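Local coordinates for protein mitochondrial enolase superfamily member 1 (Homo sapiens, PDB 4A35) that catalyses the magnesium-dependent dehydration of L-fuconate to 2-keto-3-deoxy-L-fuconate, a step in the breakdown of L-fucose, at residues Ala357-Ile371 / Tyr407-Met419. Sequence-based numbering, arbitrary orientation.
Sequences AGGVGLCELVQHLII and YMPPKDPGYSTEM
His368 NE2 and Ser416 OG lie 2.9 Å apart at a nearly straight 175°, so this is a hydrogen bond at the ring edge, near its plane, whose donor could be either group. The ring's other nitrogen, ND1, is paired with the backbone N of Trp136, so both imidazole nitrogens are engaged and the rotation of the ring is fixed. Its two faces are covered by Tyr415 CA and, opposite, by Pro410 CD. Tyr415 turns the edge of its phenol toward the histidine face, an offset edge-to-face pair with planes at 73° and Tyr415 CD1 3.7 Å from His368 CD2. Having CG anti to the backbone N (chi1 -162°) carries this phenol across the flank of helix 362-377, where Leu365 CG sits over its centre, 3.9 Å from the Tyr415 centroid, in a CH-pi contact, and the OH ends among the Leu369 methyls. Replacing Tyr415 with alanine would probably open a gap beside Leu365 and Leu369 and take the phenol edge from the histidine face. In this enolase-superfamily fold, the chain that follows strand 406-408 runs back along a helix of the barrel domain toward the N-terminal domain: Thr417 OG1 bonds to Cys53 O, and Thr417 CG2 packs on Leu365 CD1. Gln367 has CG between the backbone N and carbonyl carbon, and its extended chain lies between Tyr407 and Pro410, touching both. Gln367 NE2 donates to Glu364 O at 3.0 Å, which holds the amide while Pro410 CG packs against it; Gln367 OE1 meets the edge of the Tyr407 ring, 3.4 Å from Tyr407 CD1. Tyr407 OH bonds to the carbonyl of Glu387, probably a substrate-binding residue, and also approaches Cys363 CB, beside the loop of Ala357 and Gly358, which by analogy with relatives probably binds substrate.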
# COMPACT_ATOMS: atom_id res chain seq x y z
N ALA A 357 -15.72 0.18 -12.01
CA ALA A 357 -16.47 1.42 -11.84
C ALA A 357 -17.53 1.25 -10.71
O ALA A 357 -17.34 0.40 -9.82
CB ALA A 357 -17.09 1.85 -13.16
N GLY A 358 -18.51 2.15 -10.65
CA GLY A 358 -19.51 2.18 -9.59
C GLY A 358 -19.10 3.16 -8.51
O GLY A 358 -18.56 4.23 -8.82
N GLY A 359 -19.34 2.82 -7.25
CA GLY A 359 -18.99 3.71 -6.15
C GLY A 359 -19.56 5.12 -6.30
O GLY A 359 -20.71 5.26 -6.70
N VAL A 360 -18.77 6.14 -5.95
CA VAL A 360 -19.09 7.57 -6.11
C VAL A 360 -18.32 8.10 -7.29
O VAL A 360 -17.11 8.37 -7.15
CB VAL A 360 -18.72 8.46 -4.85
CG1 VAL A 360 -19.19 9.91 -5.04
CG2 VAL A 360 -19.29 7.88 -3.58
N GLY A 361 -18.99 8.26 -8.43
CA GLY A 361 -18.36 8.88 -9.59
C GLY A 361 -17.30 8.10 -10.35
O GLY A 361 -16.76 8.63 -11.32
N LEU A 362 -16.99 6.83 -9.97
CA LEU A 362 -15.99 6.08 -10.77
C LEU A 362 -16.45 5.90 -12.25
O LEU A 362 -15.61 5.98 -13.13
CB LEU A 362 -15.73 4.69 -10.15
CG LEU A 362 -15.23 4.69 -8.67
CD1 LEU A 362 -15.01 3.22 -8.17
CD2 LEU A 362 -13.89 5.50 -8.52
N CYS A 363 -17.77 5.66 -12.49
CA CYS A 363 -18.32 5.56 -13.88
C CYS A 363 -17.99 6.87 -14.65
O CYS A 363 -17.50 6.83 -15.80
CB CYS A 363 -19.83 5.32 -13.86
SG CYS A 363 -20.34 3.77 -13.06
N GLU A 364 -18.33 8.04 -14.01
CA GLU A 364 -18.15 9.36 -14.60
C GLU A 364 -16.68 9.59 -15.05
O GLU A 364 -16.47 10.16 -16.12
CB GLU A 364 -18.54 10.45 -13.59
CG GLU A 364 -20.05 10.72 -13.47
CD GLU A 364 -20.94 9.58 -12.99
OE1 GLU A 364 -20.46 8.71 -12.22
OE2 GLU A 364 -22.16 9.64 -13.26
N LEU A 365 -15.71 9.07 -14.31
CA LEU A 365 -14.27 9.31 -14.67
C LEU A 365 -13.74 8.25 -15.59
O LEU A 365 -13.18 8.57 -16.62
CB LEU A 365 -13.36 9.35 -13.40
CG LEU A 365 -13.34 10.65 -12.61
CD1 LEU A 365 -14.76 11.02 -12.09
CD2 LEU A 365 -12.31 10.57 -11.44
N VAL A 366 -13.87 6.98 -15.20
CA VAL A 366 -13.22 5.89 -15.91
C VAL A 366 -13.70 5.75 -17.39
O VAL A 366 -12.91 5.34 -18.22
CB VAL A 366 -13.27 4.59 -15.13
CG1 VAL A 366 -14.53 3.77 -15.43
CG2 VAL A 366 -11.97 3.79 -15.36
N GLN A 367 -14.94 6.15 -17.69
CA GLN A 367 -15.46 6.11 -19.09
C GLN A 367 -14.50 6.92 -20.04
O GLN A 367 -14.28 6.52 -21.16
CB GLN A 367 -16.91 6.69 -19.12
CG GLN A 367 -16.99 8.17 -18.74
CD GLN A 367 -18.40 8.74 -18.86
OE1 GLN A 367 -19.25 8.23 -19.63
NE2 GLN A 367 -18.69 9.74 -18.03
N HIS A 368 -13.91 8.07 -19.55
CA HIS A 368 -12.99 8.86 -20.38
C HIS A 368 -11.76 8.03 -20.72
O HIS A 368 -11.25 8.12 -21.83
CB HIS A 368 -12.54 10.14 -19.61
CG HIS A 368 -13.60 11.18 -19.43
ND1 HIS A 368 -13.73 12.23 -20.34
CD2 HIS A 368 -14.53 11.32 -18.46
CE1 HIS A 368 -14.75 12.95 -19.90
NE2 HIS A 368 -15.25 12.45 -18.76
N LEU A 369 -11.25 7.30 -19.74
CA LEU A 369 -10.00 6.55 -19.93
C LEU A 369 -10.20 5.39 -20.95
O LEU A 369 -9.32 5.15 -21.80
CB LEU A 369 -9.47 6.03 -18.59
CG LEU A 369 -9.14 7.10 -17.53
CD1 LEU A 369 -8.75 6.43 -16.15
CD2 LEU A 369 -8.07 8.03 -17.99
N ILE A 370 -11.32 4.68 -20.85
CA ILE A 370 -11.54 3.53 -21.73
C ILE A 370 -11.98 3.96 -23.16
O ILE A 370 -11.61 3.28 -24.12
CB ILE A 370 -12.47 2.48 -21.07
CG1 ILE A 370 -12.20 1.07 -21.64
CG2 ILE A 370 -13.97 2.85 -21.06
CD1 ILE A 370 -10.68 0.46 -21.37
N ILE A 371 -12.69 5.11 -23.29
CA ILE A 371 -13.01 5.64 -24.61
C ILE A 371 -11.67 6.02 -25.29
O ILE A 371 -11.46 5.71 -26.46
CB ILE A 371 -14.03 6.78 -24.52
CG1 ILE A 371 -15.45 6.18 -24.17
CG2 ILE A 371 -14.06 7.65 -25.80
CD1 ILE A 371 -16.40 7.22 -23.69
N TYR A 407 -21.83 3.36 -22.80
CA TYR A 407 -21.41 4.68 -22.34
C TYR A 407 -21.33 5.64 -23.53
O TYR A 407 -20.39 5.53 -24.34
CB TYR A 407 -20.03 4.59 -21.66
CG TYR A 407 -20.07 4.12 -20.22
CD1 TYR A 407 -20.20 5.03 -19.18
CD2 TYR A 407 -19.94 2.77 -19.91
CE1 TYR A 407 -20.08 4.62 -17.84
CE2 TYR A 407 -19.86 2.34 -18.58
CZ TYR A 407 -19.95 3.27 -17.55
OH TYR A 407 -19.87 2.89 -16.23
N MET A 408 -22.22 6.64 -23.59
CA MET A 408 -22.12 7.62 -24.65
C MET A 408 -21.02 8.62 -24.25
O MET A 408 -20.96 9.01 -23.07
CB MET A 408 -23.48 8.29 -24.89
CG MET A 408 -24.56 7.30 -25.28
SD MET A 408 -24.14 6.17 -26.65
CE MET A 408 -24.02 7.35 -28.00
N PRO A 409 -20.07 8.94 -25.17
CA PRO A 409 -18.94 9.82 -24.80
C PRO A 409 -19.38 11.17 -24.21
O PRO A 409 -20.16 11.89 -24.85
CB PRO A 409 -18.19 10.03 -26.12
CG PRO A 409 -18.57 8.85 -26.97
CD PRO A 409 -20.02 8.59 -26.61
N PRO A 410 -18.82 11.56 -23.05
CA PRO A 410 -19.16 12.89 -22.48
C PRO A 410 -18.92 14.04 -23.48
O PRO A 410 -17.93 14.03 -24.21
CB PRO A 410 -18.22 13.01 -21.27
CG PRO A 410 -18.01 11.58 -20.83
CD PRO A 410 -17.94 10.79 -22.14
N LYS A 411 -19.85 14.99 -23.53
CA LYS A 411 -19.76 16.11 -24.47
C LYS A 411 -19.18 17.37 -23.85
O LYS A 411 -18.68 18.24 -24.59
CB LYS A 411 -21.16 16.42 -25.04
CG LYS A 411 -21.68 15.32 -25.97
CD LYS A 411 -23.21 15.25 -25.96
CE LYS A 411 -23.75 14.60 -27.20
NZ LYS A 411 -25.23 14.75 -27.29
N ASP A 412 -19.30 17.51 -22.53
CA ASP A 412 -18.90 18.75 -21.87
C ASP A 412 -17.43 18.80 -21.54
O ASP A 412 -16.84 17.76 -21.26
CB ASP A 412 -19.73 18.98 -20.60
CG ASP A 412 -21.24 19.09 -20.88
OD1 ASP A 412 -21.65 20.08 -21.50
OD2 ASP A 412 -21.97 18.13 -20.56
N PRO A 413 -16.82 20.01 -21.49
CA PRO A 413 -15.41 20.08 -21.04
C PRO A 413 -15.21 19.51 -19.61
O PRO A 413 -16.10 19.63 -18.73
CB PRO A 413 -15.12 21.59 -21.06
CG PRO A 413 -16.12 22.17 -22.07
CD PRO A 413 -17.36 21.35 -21.84
N GLY A 414 -14.04 18.91 -19.38
CA GLY A 414 -13.68 18.39 -18.05
C GLY A 414 -13.66 16.88 -17.92
O GLY A 414 -13.78 16.15 -18.92
N TYR A 415 -13.43 16.41 -16.66
CA TYR A 415 -13.26 14.98 -16.38
C TYR A 415 -14.58 14.36 -15.79
O TYR A 415 -14.56 13.24 -15.28
CB TYR A 415 -12.07 14.83 -15.41
CG TYR A 415 -11.44 13.46 -15.30
CD1 TYR A 415 -11.76 12.44 -16.21
CD2 TYR A 415 -10.50 13.19 -14.32
CE1 TYR A 415 -11.24 11.16 -16.07
CE2 TYR A 415 -9.91 11.92 -14.21
CZ TYR A 415 -10.35 10.89 -15.04
OH TYR A 415 -9.77 9.66 -14.98
N SER A 416 -15.72 15.14 -15.86
CA SER A 416 -17.03 14.71 -15.28
C SER A 416 -16.92 14.46 -13.75
O SER A 416 -17.71 13.68 -13.19
CB SER A 416 -17.55 13.42 -15.92
OG SER A 416 -17.55 13.52 -17.33
N THR A 417 -15.92 15.07 -13.11
CA THR A 417 -15.66 14.94 -11.65
C THR A 417 -16.57 15.89 -10.83
O THR A 417 -16.70 15.73 -9.61
CB THR A 417 -14.19 15.35 -11.34
OG1 THR A 417 -13.96 16.53 -12.11
CG2 THR A 417 -13.16 14.29 -11.75
N GLU A 418 -17.06 16.97 -11.46
CA GLU A 418 -17.78 18.01 -10.75
C GLU A 418 -19.07 17.51 -10.07
O GLU A 418 -19.92 16.89 -10.71
CB GLU A 418 -18.10 19.20 -11.66
CG GLU A 418 -18.65 20.38 -10.88
CD GLU A 418 -18.57 21.66 -11.67
OE1 GLU A 418 -17.98 21.65 -12.78
OE2 GLU A 418 -19.20 22.64 -11.23
N MET A 419 -19.17 17.78 -8.73
CA MET A 419 -20.37 17.38 -8.02
C MET A 419 -21.27 18.57 -7.84
O MET A 419 -20.81 19.72 -7.79
CB MET A 419 -20.03 16.73 -6.68
CG MET A 419 -19.26 15.42 -6.88
SD MET A 419 -18.88 14.56 -5.30
CE MET A 419 -20.54 13.80 -4.93
O HOH W 1 -20.04 12.38 -17.77
O HOH W 2 -21.65 9.11 -20.58